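PDB 3K9T: putative polysaccharide biosynthesis protein with aminopeptidase-like domain from Clostridium acetobutylicum, which probably takes part in the biosynthesis of modified polysaccharides, binds one zinc ion per subunit and is not expected to have peptidase activity. Local coordinates for residues 37-42 with 68-73; 117-120 with 126-129; 261-266 with 297-302; 389-394 with 416-421; 396-401 with 406-411. One frame throughout, in Å; residues are numbered along the deposited sequence.

Interaction 1 (37-42 with 68-73); sequences GVRKTM and PKEWNI
Glu70 of strand 70-79 reaches out to meet Arg39 of helix 36-45 in a two-pronged, end-on salt bridge. Its OE2 takes a nearly straight bond from Arg39 NH1 at 2.7 Å, and its OE1 one from Arg39 NH2 at 3.0 Å. The carboxylate carbon lies at the guanidinium edge, in its plane, while the carboxylate itself is turned 46° out of it, and both nitrogens approach the oxygens from above the carboxylate plane. Both chains are extended and come from opposite directions; with CG of Glu70 anti to its backbone N (chi1 176°), the acid projects straight at the helix. The bridge joins the aminopeptidase-like part, which holds the helix, to the insert region, which contributes the antiparallel sheet of strand 70-79. Farther along the strand, Asn72 ND2 donates to Glu70 OE2 at 2.9 Å from the opposite face to Arg39 NH1, leaving that oxygen held on both sides and the carboxylate restrained in its rotation. Asn72 OD1 in turn accepts from Asn36 N. Arg39 NH2 has a second acid partner in Glu55, and Glu70 OE1 also accepts from Ser166 N.

Interaction 2 (117-120 with 126-129); sequences HTIP and IPYL
The carbonyl oxygen of His117 rests against the ring of Pro127, with His117 O 3.4 Å from Pro127 CG and 3.5 Å from Pro127 CD. This is a packing contact, not a hydrogen bond, and Pro127 CG also lies 4.0 Å from Thr118 CA, so the proline ring packs on backbone atoms as well as on side chains. Ile119 adds the apolar part. Its CG1 stands anti to the carbonyl carbon (chi1 -58°), which carries the far end of the chain over the proline: Ile119 CD1 comes within 3.6 Å of Pro127 CB, and Ile119 CG1 within 3.7 Å of the same atom. The two side chains slide past each other in opposite directions. Leu129 crosses His117 at about a right angle and sets CD1 over one face of the imidazole; the modelled separation is too short to be trusted, so the closeness is doubtful. This loop of the insert folds back near the zinc site: the Pro127 side chain is about 7 Å from that of the zinc ligand His325, against whose ring Tyr128 packs edge-to-face. Strand 139-140 takes the ring nitrogen His117 ND1 through Phe139 O and meets Leu129 at Ser140, while helix 143-147 receives Thr118, whose OG1 is bonded to Gln143 and whose side chain touches Phe146.

Interaction 3 (261-266 with 297-302); sequences NYKRTK and SDERQF
Lys263 and Glu299 cross at about a right angle, the lysine straight and the glutamate folded. The lysine is extended throughout, beginning with CG anti to the backbone N (chi1 175°), and the stretched chain delivers its ammonium group to the acid. Glu299 bends sharply at chi2 (-84°), turning its carboxylate across the lysine end. The resulting salt bridge runs from Lys263 NZ to Glu299 OE2 at 2.6 Å and uses the anti lone pair of that oxygen, the one pointing away from OE1. Behind the charged tip the aliphatic parts touch as well, with Lys263 CE 3.7 Å from Glu299 CG. The contact is buried in the aminopeptidase-like part, where strand 260-263, flanked by strands 311-315 and 287-290 in the large mixed sheet, is tied to the short helix 299-302; the Glu299 side chain lies about 11 Å from the zinc ion. Glu299 OE2 takes a second bond, from Ser297 N at 3.1 Å, which arrives 43° out of the carboxylate plane. Two donors on one oxygen probably help to keep the acid ionised. The ammonium is further satisfied by Phe293, whose carbonyl oxygen it meets and with whose ring Lys263 makes a cation-pi contact. Beyond the acid, Arg300 turns to Glu367 of the second subunit in a salt bridge.

Interaction 4 (389-394 with 416-421); sequences EFAMFW and FRRIKY
Ala391 and Ile419 make the apolar part of this helix crossing, with Ala391 CB 4.1 Å from Ile419 CD1. A turn at chi2 of Ile419 (-52°) brings CD1 toward the alanine. The small side chain lets the backbones come close: the CA atoms of Ala391 and Ile419 are 5.6 Å apart, and the two short axes approach to 8.7 Å at a signed crossing angle of -74°. Backbone packing adds to this, since Ala391 CB also sits 3.6 Å from Arg418 O. The charged side chain takes part chiefly through van der Waals contact. Arg418 leaves its helix with CG 4.1 Å from Ala391 CB and runs out extended until NH2 lies 4.0 Å from Phe390 CB; its NE is paired with Asp388 just before the first helix, which holds the guanidinium beside that helix start. Both helices belong to the permutated winged helix-turn-helix domain. Trp295 of the third subunit meets the Phe390 ring edge-to-face. Within the chain, helix 405-412 packs on Trp394 and Ile419, and helix 336-355 lies against Phe416, Lys420 and Tyr421 on helix 416-428.

Interaction 5 (396-401 with 406-411); sequences LNMSDG and LDIAYK
Met398, a selenomethionine at the end of helix 389-398, fits between Ile408 and Lys411 of helix 405-412. Near its root, CB packs on Ile408 CG1 at 3.7 Å. Farther out the chain bends at chi3 (75°), bringing the selenium and the methyl group against the lysine: Met398 SE and Met398 CE are each 3.8 Å from Lys411 CB, and CE is 3.9 Å from Lys411 CE. The lysine meets it with the aliphatic part of its own bent chain, the two side chains crossing obliquely. The same methyl group also comes within 4.0 Å of Asp407 O. Ser399 follows as the first residue out of the helix and the centre of an inverse gamma turn, in which Asp400 N donates to Met398 O at 2.9 Å; Met398 O also accepts from Asn403 ND2. Ser399 OG touches the end of the isoleucine, 3.9 Å from Ile408 CD1, while its polar bond goes back into the helix, to Val395 O. The chain turns a corner at Gly401 and, after strand 403-404, enters helix 405-412. This tight connection, closed by apolar packing, joins two successive helices of the permutated winged helix-turn-helix domain, with helix 416-428 packing on Ile408 as the third.

Overall arrangement
From the N terminus, interaction 1 closes a loop of 25 residues and ties helix 36-45 of the aminopeptidase-like part to the insert sheet. Interaction 2 follows within the insert, closing a loop of 5 residues near the zinc site. Interaction 3 closes a loop of 30 residues in the large mixed sheet, joining strand 260-263 to helix 299-302. These three run in series, without crossing. In the C-terminal winged helix-turn-helix domain, interaction 5, closing a loop of 4 residues, lies within the 21-residue span bracketed by interaction 4. The two touch, sharing helix 389-398, through Ile419 against Ala409 and Trp394 against Ile408. Their centres are at least 50 Å from those of interactions 1 and 2.

Interaction 1 (37-42 with 68-73)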
# COMPACT_ATOMS: atom_id res chain seq x y z
N GLY A 37 48.37 -3.98 14.54
CA GLY A 37 47.37 -5.01 14.77
C GLY A 37 46.58 -5.19 13.51
O GLY A 37 46.25 -6.31 13.12
N VAL A 38 46.31 -4.06 12.85
CA VAL A 38 45.62 -4.13 11.57
C VAL A 38 46.53 -4.85 10.59
O VAL A 38 46.07 -5.71 9.83
CB VAL A 38 45.26 -2.75 11.01
CG1 VAL A 38 44.47 -2.92 9.69
CG2 VAL A 38 44.48 -1.88 12.06
N ARG A 39 47.84 -4.52 10.62
CA ARG A 39 48.79 -5.19 9.72
C ARG A 39 48.90 -6.68 9.97
O ARG A 39 48.91 -7.46 9.01
CB ARG A 39 50.15 -4.51 9.73
CG ARG A 39 50.06 -3.11 9.13
CD ARG A 39 51.33 -2.31 9.30
NE ARG A 39 51.10 -0.92 8.90
CZ ARG A 39 51.15 0.13 9.71
NH1 ARG A 39 51.46 -0.01 10.98
NH2 ARG A 39 50.92 1.35 9.25
N LYS A 40 48.90 -7.10 11.25
CA LYS A 40 48.97 -8.53 11.56
C LYS A 40 47.71 -9.22 11.06
O LYS A 40 47.74 -10.37 10.64
CB LYS A 40 49.23 -8.75 13.06
CG LYS A 40 49.78 -10.12 13.42
N THR A 41 46.60 -8.48 11.06
CA THR A 41 45.31 -9.00 10.63
C THR A 41 45.28 -9.20 9.11
O THR A 41 44.75 -10.19 8.64
CB THR A 41 44.15 -8.08 11.13
OG1 THR A 41 44.16 -8.09 12.55
CG2 THR A 41 42.77 -8.53 10.65
N MSE A 42 45.84 -8.24 8.37
CA MSE A 42 45.99 -8.35 6.93
C MSE A 42 46.94 -9.51 6.57
O MSE A 42 46.77 -10.17 5.53
CB MSE A 42 46.53 -7.06 6.34
CG MSE A 42 45.63 -5.85 6.56
SE MSE A 42 43.81 -5.98 5.82
CE MSE A 42 43.04 -4.32 6.60
N PRO A 68 44.01 10.11 10.52
CA PRO A 68 44.64 10.32 11.84
C PRO A 68 46.10 9.87 11.98
O PRO A 68 46.65 9.23 11.09
CB PRO A 68 43.80 9.46 12.78
CG PRO A 68 43.27 8.34 11.91
CD PRO A 68 43.07 8.97 10.52
N LYS A 69 46.70 10.21 13.11
CA LYS A 69 47.98 9.65 13.51
C LYS A 69 47.82 8.15 13.71
O LYS A 69 46.72 7.64 13.95
CB LYS A 69 48.51 10.27 14.80
CG LYS A 69 48.91 11.73 14.62
CD LYS A 69 49.65 12.35 15.80
CE LYS A 69 49.99 13.80 15.48
NZ LYS A 69 51.44 14.09 15.65
N GLU A 70 48.94 7.45 13.60
CA GLU A 70 48.95 6.03 13.78
C GLU A 70 49.17 5.72 15.24
O GLU A 70 50.04 6.33 15.89
CB GLU A 70 50.04 5.39 12.91
CG GLU A 70 50.15 3.90 13.13
CD GLU A 70 51.14 3.21 12.23
OE1 GLU A 70 51.41 3.70 11.09
OE2 GLU A 70 51.62 2.15 12.66
N TRP A 71 48.42 4.75 15.74
CA TRP A 71 48.49 4.32 17.15
C TRP A 71 49.01 2.89 17.23
O TRP A 71 48.63 2.03 16.41
CB TRP A 71 47.10 4.38 17.80
CG TRP A 71 47.07 4.05 19.26
CD1 TRP A 71 47.62 4.79 20.27
CD2 TRP A 71 46.48 2.91 19.88
NE1 TRP A 71 47.40 4.18 21.48
CE2 TRP A 71 46.70 3.02 21.26
CE3 TRP A 71 45.77 1.80 19.40
CZ2 TRP A 71 46.24 2.07 22.17
CZ3 TRP A 71 45.30 0.86 20.31
CH2 TRP A 71 45.53 1.00 21.68
N ASN A 72 49.87 2.65 18.23
CA ASN A 72 50.41 1.32 18.50
C ASN A 72 50.54 1.08 19.99
O ASN A 72 50.63 2.04 20.74
CB ASN A 72 51.74 1.13 17.82
CG ASN A 72 51.58 0.80 16.36
OD1 ASN A 72 51.14 -0.31 16.00
ND2 ASN A 72 51.89 1.78 15.50
N ILE A 73 50.56 -0.19 20.41
CA ILE A 73 50.64 -0.48 21.84
C ILE A 73 51.42 -1.76 22.05
O ILE A 73 51.18 -2.75 21.37
CB ILE A 73 49.20 -0.53 22.48
CG1 ILE A 73 49.24 -0.80 23.99
CG2 ILE A 73 48.30 -1.56 21.78
CD1 ILE A 73 48.00 -0.27 24.76

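Interaction 2 (117-120 with 126-129)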
# COMPACT_ATOMS: atom_id res chain seq x y z
N HIS A 117 36.94 2.43 33.80
CA HIS A 117 35.59 2.25 33.23
C HIS A 117 35.06 0.84 33.44
O HIS A 117 35.74 -0.12 33.09
CB HIS A 117 35.58 2.63 31.74
CG HIS A 117 36.14 3.99 31.50
ND1 HIS A 117 37.50 4.25 31.56
CD2 HIS A 117 35.53 5.18 31.27
CE1 HIS A 117 37.70 5.54 31.36
NE2 HIS A 117 36.53 6.12 31.18
N THR A 118 33.85 0.74 33.98
CA THR A 118 33.17 -0.52 34.26
C THR A 118 31.74 -0.49 33.70
O THR A 118 31.31 0.50 33.09
CB THR A 118 33.10 -0.81 35.78
OG1 THR A 118 32.39 0.24 36.43
CG2 THR A 118 34.48 -0.92 36.39
N ILE A 119 31.02 -1.60 33.86
CA ILE A 119 29.59 -1.70 33.46
C ILE A 119 28.85 -2.20 34.70
O ILE A 119 28.78 -3.42 34.97
CB ILE A 119 29.35 -2.60 32.22
CG1 ILE A 119 30.16 -2.11 31.02
CG2 ILE A 119 27.88 -2.63 31.85
CD1 ILE A 119 30.39 -3.17 29.95
N PRO A 120 28.35 -1.25 35.50
CA PRO A 120 27.70 -1.57 36.78
C PRO A 120 26.57 -2.57 36.66
O PRO A 120 26.36 -3.39 37.58
CB PRO A 120 27.18 -0.20 37.25
CG PRO A 120 28.09 0.77 36.64
CD PRO A 120 28.52 0.21 35.32
N ILE A 126 33.89 -6.34 30.60
CA ILE A 126 34.87 -5.29 30.37
C ILE A 126 34.30 -4.40 29.25
O ILE A 126 33.98 -4.87 28.18
CB ILE A 126 36.25 -5.85 30.00
CG1 ILE A 126 36.74 -6.85 31.06
CG2 ILE A 126 37.28 -4.69 29.83
CD1 ILE A 126 37.93 -7.74 30.60
N PRO A 127 34.14 -3.11 29.52
CA PRO A 127 33.67 -2.30 28.42
C PRO A 127 34.77 -1.97 27.40
O PRO A 127 35.92 -1.77 27.78
CB PRO A 127 33.17 -1.03 29.11
CG PRO A 127 33.89 -0.96 30.40
CD PRO A 127 34.28 -2.36 30.78
N TYR A 128 34.39 -1.92 26.13
CA TYR A 128 35.25 -1.46 25.03
C TYR A 128 35.08 0.04 24.80
O TYR A 128 34.00 0.51 24.53
CB TYR A 128 34.93 -2.24 23.74
CG TYR A 128 35.53 -1.70 22.45
CD1 TYR A 128 36.91 -1.54 22.29
CD2 TYR A 128 34.71 -1.39 21.39
CE1 TYR A 128 37.45 -1.04 21.10
CE2 TYR A 128 35.23 -0.89 20.19
CZ TYR A 128 36.59 -0.71 20.06
OH TYR A 128 37.02 -0.25 18.84
N LEU A 129 36.16 0.78 24.95
CA LEU A 129 36.14 2.23 24.73
C LEU A 129 37.26 2.64 23.77
O LEU A 129 38.29 1.97 23.66
CB LEU A 129 36.25 3.00 26.07
CG LEU A 129 35.11 2.79 27.07
CD1 LEU A 129 35.49 3.20 28.47
CD2 LEU A 129 33.92 3.56 26.60

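Interaction 3 (261-266 with 297-302)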
# COMPACT_ATOMS: atom_id res chain seq x y z
N ASN A 261 19.23 -10.60 10.06
CA ASN A 261 18.69 -9.28 9.95
C ASN A 261 19.24 -8.59 8.71
O ASN A 261 20.44 -8.52 8.52
CB ASN A 261 19.10 -8.45 11.16
CG ASN A 261 18.27 -8.74 12.39
OD1 ASN A 261 17.23 -8.15 12.57
ND2 ASN A 261 18.76 -9.62 13.26
N TYR A 262 18.36 -8.04 7.88
CA TYR A 262 18.77 -7.26 6.71
C TYR A 262 18.40 -5.80 6.83
O TYR A 262 17.23 -5.46 6.97
CB TYR A 262 18.14 -7.79 5.43
CG TYR A 262 18.56 -6.97 4.22
CD1 TYR A 262 19.90 -6.89 3.84
CD2 TYR A 262 17.63 -6.30 3.46
CE1 TYR A 262 20.31 -6.16 2.72
CE2 TYR A 262 18.02 -5.55 2.33
CZ TYR A 262 19.36 -5.49 1.96
OH TYR A 262 19.72 -4.74 0.85
N LYS A 263 19.40 -4.93 6.76
CA LYS A 263 19.18 -3.49 6.67
C LYS A 263 19.19 -3.12 5.20
O LYS A 263 20.14 -3.39 4.47
CB LYS A 263 20.25 -2.71 7.44
CG LYS A 263 20.19 -1.20 7.32
CD LYS A 263 21.26 -0.56 8.21
CE LYS A 263 21.33 0.97 8.07
NZ LYS A 263 22.27 1.56 9.08
N ARG A 264 18.11 -2.50 4.76
CA ARG A 264 18.02 -2.08 3.39
C ARG A 264 18.90 -0.90 3.02
O ARG A 264 19.29 -0.09 3.85
CB ARG A 264 16.60 -1.67 3.10
CG ARG A 264 15.65 -2.80 3.15
CD ARG A 264 14.33 -2.23 2.96
NE ARG A 264 13.38 -3.26 2.65
CZ ARG A 264 12.12 -3.24 3.06
NH1 ARG A 264 11.67 -2.26 3.82
NH2 ARG A 264 11.32 -4.22 2.72
N THR A 265 19.14 -0.80 1.72
CA THR A 265 19.73 0.38 1.13
C THR A 265 18.82 1.57 1.38
O THR A 265 17.63 1.40 1.67
CB THR A 265 19.88 0.24 -0.41
OG1 THR A 265 18.59 0.34 -1.07
CG2 THR A 265 20.56 -1.07 -0.74
N LYS A 266 19.36 2.78 1.21
CA LYS A 266 18.59 3.99 1.40
C LYS A 266 17.38 4.02 0.45
O LYS A 266 16.39 4.64 0.77
CB LYS A 266 19.45 5.26 1.25
CG LYS A 266 19.81 5.64 -0.21
CD LYS A 266 20.61 6.95 -0.38
CE LYS A 266 19.79 8.24 -0.77
NZ LYS A 266 20.64 9.49 -0.42
N SER A 297 26.85 1.11 10.48
CA SER A 297 28.17 0.89 9.88
C SER A 297 28.33 1.64 8.56
O SER A 297 27.62 2.59 8.32
CB SER A 297 28.49 -0.59 9.74
OG SER A 297 29.88 -0.75 9.51
N ASP A 298 29.27 1.21 7.71
CA ASP A 298 29.73 2.03 6.54
C ASP A 298 28.72 2.30 5.44
O ASP A 298 29.00 3.05 4.53
CB ASP A 298 31.00 1.45 5.96
CG ASP A 298 32.19 1.52 6.93
OD1 ASP A 298 32.51 2.62 7.43
OD2 ASP A 298 32.80 0.47 7.18
N GLU A 299 27.54 1.69 5.53
CA GLU A 299 26.45 1.99 4.61
C GLU A 299 26.09 3.48 4.68
O GLU A 299 25.63 4.05 3.69
CB GLU A 299 25.24 1.10 4.86
CG GLU A 299 24.55 1.31 6.20
CD GLU A 299 25.18 0.56 7.35
OE1 GLU A 299 26.24 -0.09 7.14
OE2 GLU A 299 24.59 0.63 8.46
N ARG A 300 26.35 4.12 5.82
CA ARG A 300 26.28 5.60 5.90
C ARG A 300 27.19 6.35 4.96
O ARG A 300 26.81 7.39 4.40
CB ARG A 300 26.51 6.14 7.31
CG ARG A 300 27.46 5.39 8.15
CD ARG A 300 27.09 5.56 9.61
NE ARG A 300 28.08 6.43 10.21
CZ ARG A 300 28.90 6.07 11.18
NH1 ARG A 300 28.79 4.87 11.74
NH2 ARG A 300 29.81 6.92 11.63
N GLN A 301 28.41 5.87 4.79
CA GLN A 301 29.30 6.55 3.85
C GLN A 301 28.86 6.23 2.43
O GLN A 301 28.67 7.12 1.63
CB GLN A 301 30.77 6.23 4.12
CG GLN A 301 31.16 6.26 5.60
CD GLN A 301 30.84 7.56 6.30
OE1 GLN A 301 30.75 8.62 5.66
NE2 GLN A 301 30.68 7.49 7.64
N PHE A 302 28.55 4.97 2.14
CA PHE A 302 28.16 4.61 0.77
C PHE A 302 26.84 5.21 0.35
O PHE A 302 26.59 5.38 -0.83
CB PHE A 302 28.16 3.08 0.57
CG PHE A 302 29.50 2.47 0.78
CD1 PHE A 302 30.57 2.82 -0.01
CD2 PHE A 302 29.72 1.57 1.82
CE1 PHE A 302 31.84 2.26 0.21
CE2 PHE A 302 31.00 1.00 2.04
CZ PHE A 302 32.05 1.35 1.24

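Interaction 4 (389-394 with 416-421)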
# COMPACT_ATOMS: atom_id res chain seq x y z
N GLU A 389 5.88 -27.57 -14.03
CA GLU A 389 5.15 -26.85 -15.07
C GLU A 389 4.60 -25.48 -14.67
O GLU A 389 4.50 -24.59 -15.51
CB GLU A 389 4.06 -27.75 -15.63
CG GLU A 389 3.25 -28.50 -14.58
CD GLU A 389 1.82 -28.72 -15.03
OE1 GLU A 389 1.60 -28.80 -16.26
OE2 GLU A 389 0.91 -28.79 -14.17
N PHE A 390 4.30 -25.30 -13.40
CA PHE A 390 3.78 -24.01 -12.92
C PHE A 390 4.83 -22.92 -13.05
O PHE A 390 4.55 -21.88 -13.60
CB PHE A 390 3.29 -24.12 -11.49
CG PHE A 390 2.27 -25.17 -11.32
CD1 PHE A 390 0.96 -24.93 -11.70
CD2 PHE A 390 2.63 -26.45 -10.88
CE1 PHE A 390 -0.00 -25.92 -11.58
CE2 PHE A 390 1.69 -27.45 -10.76
CZ PHE A 390 0.36 -27.19 -11.11
N ALA A 391 6.04 -23.17 -12.56
CA ALA A 391 7.12 -22.23 -12.76
C ALA A 391 7.30 -21.90 -14.27
O ALA A 391 7.50 -20.74 -14.69
CB ALA A 391 8.46 -22.79 -12.17
N MSE A 392 7.23 -22.92 -15.11
CA MSE A 392 7.50 -22.68 -16.54
C MSE A 392 6.49 -21.74 -17.13
O MSE A 392 6.87 -20.82 -17.87
CB MSE A 392 7.54 -23.99 -17.33
CG MSE A 392 8.77 -24.78 -17.01
SE MSE A 392 9.11 -26.23 -18.23
CE MSE A 392 7.36 -26.66 -18.99
N PHE A 393 5.21 -21.97 -16.79
CA PHE A 393 4.11 -21.14 -17.30
C PHE A 393 4.25 -19.67 -16.90
O PHE A 393 3.89 -18.79 -17.68
CB PHE A 393 2.75 -21.67 -16.87
CG PHE A 393 2.34 -22.95 -17.55
CD1 PHE A 393 2.32 -23.04 -18.93
CD2 PHE A 393 1.89 -24.04 -16.79
CE1 PHE A 393 1.91 -24.22 -19.56
CE2 PHE A 393 1.50 -25.22 -17.41
CZ PHE A 393 1.49 -25.30 -18.80
N TRP A 394 4.73 -19.42 -15.68
CA TRP A 394 5.05 -18.05 -15.25
C TRP A 394 6.15 -17.42 -16.07
O TRP A 394 6.02 -16.26 -16.48
CB TRP A 394 5.49 -18.01 -13.80
CG TRP A 394 4.38 -17.85 -12.83
CD1 TRP A 394 4.00 -18.73 -11.87
CD2 TRP A 394 3.49 -16.75 -12.73
NE1 TRP A 394 2.94 -18.24 -11.17
CE2 TRP A 394 2.61 -17.02 -11.67
CE3 TRP A 394 3.34 -15.55 -13.45
CZ2 TRP A 394 1.61 -16.13 -11.27
CZ3 TRP A 394 2.34 -14.67 -13.08
CH2 TRP A 394 1.47 -14.96 -12.00
N PHE A 416 13.19 -18.36 -5.88
CA PHE A 416 13.98 -17.93 -7.02
C PHE A 416 14.56 -19.09 -7.82
O PHE A 416 14.43 -19.11 -9.04
CB PHE A 416 15.09 -16.96 -6.59
CG PHE A 416 15.95 -16.48 -7.77
CD1 PHE A 416 15.55 -15.44 -8.56
CD2 PHE A 416 17.12 -17.13 -8.09
CE1 PHE A 416 16.32 -15.04 -9.63
CE2 PHE A 416 17.89 -16.74 -9.16
CZ PHE A 416 17.49 -15.71 -9.94
N ARG A 417 15.20 -20.06 -7.18
CA ARG A 417 15.75 -21.18 -7.94
C ARG A 417 14.73 -21.94 -8.77
O ARG A 417 15.04 -22.46 -9.82
CB ARG A 417 16.51 -22.13 -7.04
CG ARG A 417 17.78 -21.53 -6.48
CD ARG A 417 18.81 -22.58 -6.32
NE ARG A 417 19.99 -22.10 -5.61
CZ ARG A 417 21.22 -22.59 -5.78
NH1 ARG A 417 21.45 -23.57 -6.66
NH2 ARG A 417 22.22 -22.09 -5.07
N ARG A 418 13.49 -22.02 -8.29
CA ARG A 418 12.43 -22.70 -9.05
C ARG A 418 12.17 -22.02 -10.39
O ARG A 418 11.99 -22.66 -11.44
CB ARG A 418 11.16 -22.64 -8.23
CG ARG A 418 10.22 -23.70 -8.56
CD ARG A 418 9.09 -23.70 -7.58
NE ARG A 418 7.98 -24.37 -8.21
CZ ARG A 418 6.72 -24.25 -7.85
NH1 ARG A 418 6.41 -23.46 -6.83
NH2 ARG A 418 5.77 -24.92 -8.51
N ILE A 419 12.15 -20.70 -10.34
CA ILE A 419 12.00 -19.89 -11.52
C ILE A 419 13.22 -20.05 -12.42
O ILE A 419 13.06 -20.22 -13.61
CB ILE A 419 11.75 -18.43 -11.12
CG1 ILE A 419 10.45 -18.35 -10.28
CG2 ILE A 419 11.74 -17.55 -12.34
CD1 ILE A 419 9.24 -18.99 -10.90
N LYS A 420 14.41 -20.06 -11.83
CA LYS A 420 15.66 -20.13 -12.58
C LYS A 420 15.78 -21.43 -13.37
O LYS A 420 16.12 -21.43 -14.56
CB LYS A 420 16.83 -20.01 -11.60
CG LYS A 420 18.18 -19.74 -12.24
CD LYS A 420 18.88 -21.03 -12.69
CE LYS A 420 20.33 -20.76 -13.07
NZ LYS A 420 20.95 -21.94 -13.73
N TYR A 421 15.51 -22.52 -12.69
CA TYR A 421 15.59 -23.82 -13.31
C TYR A 421 14.48 -23.99 -14.34
O TYR A 421 14.69 -24.66 -15.36
CB TYR A 421 15.57 -24.92 -12.26
CG TYR A 421 16.76 -24.92 -11.34
CD1 TYR A 421 18.05 -24.78 -11.85
CD2 TYR A 421 16.61 -25.13 -9.96
CE1 TYR A 421 19.15 -24.79 -11.01
CE2 TYR A 421 17.72 -25.13 -9.10
CZ TYR A 421 18.98 -24.97 -9.63
OH TYR A 421 20.08 -24.96 -8.79

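Interaction 5 (396-401 with 406-411)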
# COMPACT_ATOMS: atom_id res chain seq x y z
N LEU A 396 7.15 -18.20 -19.11
CA LEU A 396 6.67 -17.94 -20.46
C LEU A 396 5.75 -16.74 -20.48
O LEU A 396 5.82 -15.90 -21.38
CB LEU A 396 5.94 -19.16 -21.04
CG LEU A 396 6.85 -20.36 -21.35
CD1 LEU A 396 6.08 -21.65 -21.45
CD2 LEU A 396 7.60 -20.08 -22.65
N ASN A 397 4.92 -16.65 -19.46
CA ASN A 397 3.88 -15.67 -19.46
C ASN A 397 4.41 -14.27 -19.23
O ASN A 397 3.97 -13.32 -19.88
CB ASN A 397 2.79 -16.05 -18.46
CG ASN A 397 1.76 -14.98 -18.33
OD1 ASN A 397 1.95 -14.06 -17.55
ND2 ASN A 397 0.67 -15.07 -19.11
N MSE A 398 5.38 -14.16 -18.34
CA MSE A 398 5.93 -12.85 -18.02
C MSE A 398 7.21 -12.45 -18.77
O MSE A 398 7.67 -11.35 -18.59
CB MSE A 398 6.20 -12.77 -16.52
CG MSE A 398 4.90 -12.67 -15.70
SE MSE A 398 5.30 -12.65 -13.82
CE MSE A 398 5.96 -10.80 -13.70
N SER A 399 7.79 -13.32 -19.60
CA SER A 399 8.99 -12.94 -20.32
C SER A 399 8.68 -12.13 -21.58
O SER A 399 8.78 -12.62 -22.72
CB SER A 399 9.86 -14.17 -20.62
OG SER A 399 10.40 -14.66 -19.42
N ASP A 400 8.30 -10.88 -21.37
CA ASP A 400 8.03 -9.97 -22.50
C ASP A 400 9.23 -9.10 -22.85
O ASP A 400 9.13 -8.22 -23.69
CB ASP A 400 6.82 -9.07 -22.21
CG ASP A 400 6.92 -8.33 -20.88
OD1 ASP A 400 7.96 -8.43 -20.18
OD2 ASP A 400 5.92 -7.65 -20.55
N GLY A 401 10.35 -9.34 -22.18
CA GLY A 401 11.55 -8.56 -22.34
C GLY A 401 11.74 -7.55 -21.23
O GLY A 401 12.81 -7.02 -21.07
N LEU A 406 13.77 -12.42 -11.09
CA LEU A 406 13.45 -11.97 -9.74
C LEU A 406 12.04 -11.39 -9.74
O LEU A 406 11.25 -11.60 -8.81
CB LEU A 406 14.49 -10.95 -9.24
CG LEU A 406 14.47 -10.53 -7.77
CD1 LEU A 406 14.65 -11.72 -6.88
CD2 LEU A 406 15.49 -9.39 -7.45
N ASP A 407 11.72 -10.69 -10.82
CA ASP A 407 10.37 -10.14 -10.99
C ASP A 407 9.33 -11.24 -11.01
O ASP A 407 8.26 -11.13 -10.40
CB ASP A 407 10.27 -9.31 -12.27
CG ASP A 407 11.02 -7.97 -12.19
OD1 ASP A 407 11.27 -7.44 -11.07
OD2 ASP A 407 11.34 -7.44 -13.27
N ILE A 408 9.65 -12.31 -11.72
CA ILE A 408 8.74 -13.42 -11.91
C ILE A 408 8.64 -14.17 -10.57
O ILE A 408 7.54 -14.52 -10.12
CB ILE A 408 9.18 -14.29 -13.13
CG1 ILE A 408 9.18 -13.45 -14.42
CG2 ILE A 408 8.29 -15.50 -13.33
CD1 ILE A 408 10.01 -14.06 -15.56
N ALA A 409 9.77 -14.34 -9.90
CA ALA A 409 9.77 -15.03 -8.61
C ALA A 409 8.89 -14.25 -7.64
O ALA A 409 8.08 -14.85 -6.93
CB ALA A 409 11.16 -15.17 -8.07
N TYR A 410 9.04 -12.93 -7.62
CA TYR A 410 8.19 -12.10 -6.75
C TYR A 410 6.72 -12.19 -7.10
O TYR A 410 5.92 -12.53 -6.23
CB TYR A 410 8.62 -10.63 -6.73
CG TYR A 410 9.54 -10.29 -5.57
CD1 TYR A 410 9.04 -10.00 -4.31
CD2 TYR A 410 10.91 -10.24 -5.75
CE1 TYR A 410 9.90 -9.70 -3.25
CE2 TYR A 410 11.76 -9.92 -4.72
CZ TYR A 410 11.27 -9.67 -3.47
OH TYR A 410 12.17 -9.36 -2.47
N LYS A 411 6.34 -11.91 -8.35
CA LYS A 411 4.91 -11.98 -8.77
C LYS A 411 4.30 -13.38 -8.54
O LYS A 411 3.18 -13.49 -8.07
CB LYS A 411 4.72 -11.54 -10.23
CG LYS A 411 3.27 -11.48 -10.70
CD LYS A 411 2.68 -10.06 -10.71
CE LYS A 411 2.65 -9.49 -12.12
NZ LYS A 411 2.27 -8.05 -12.14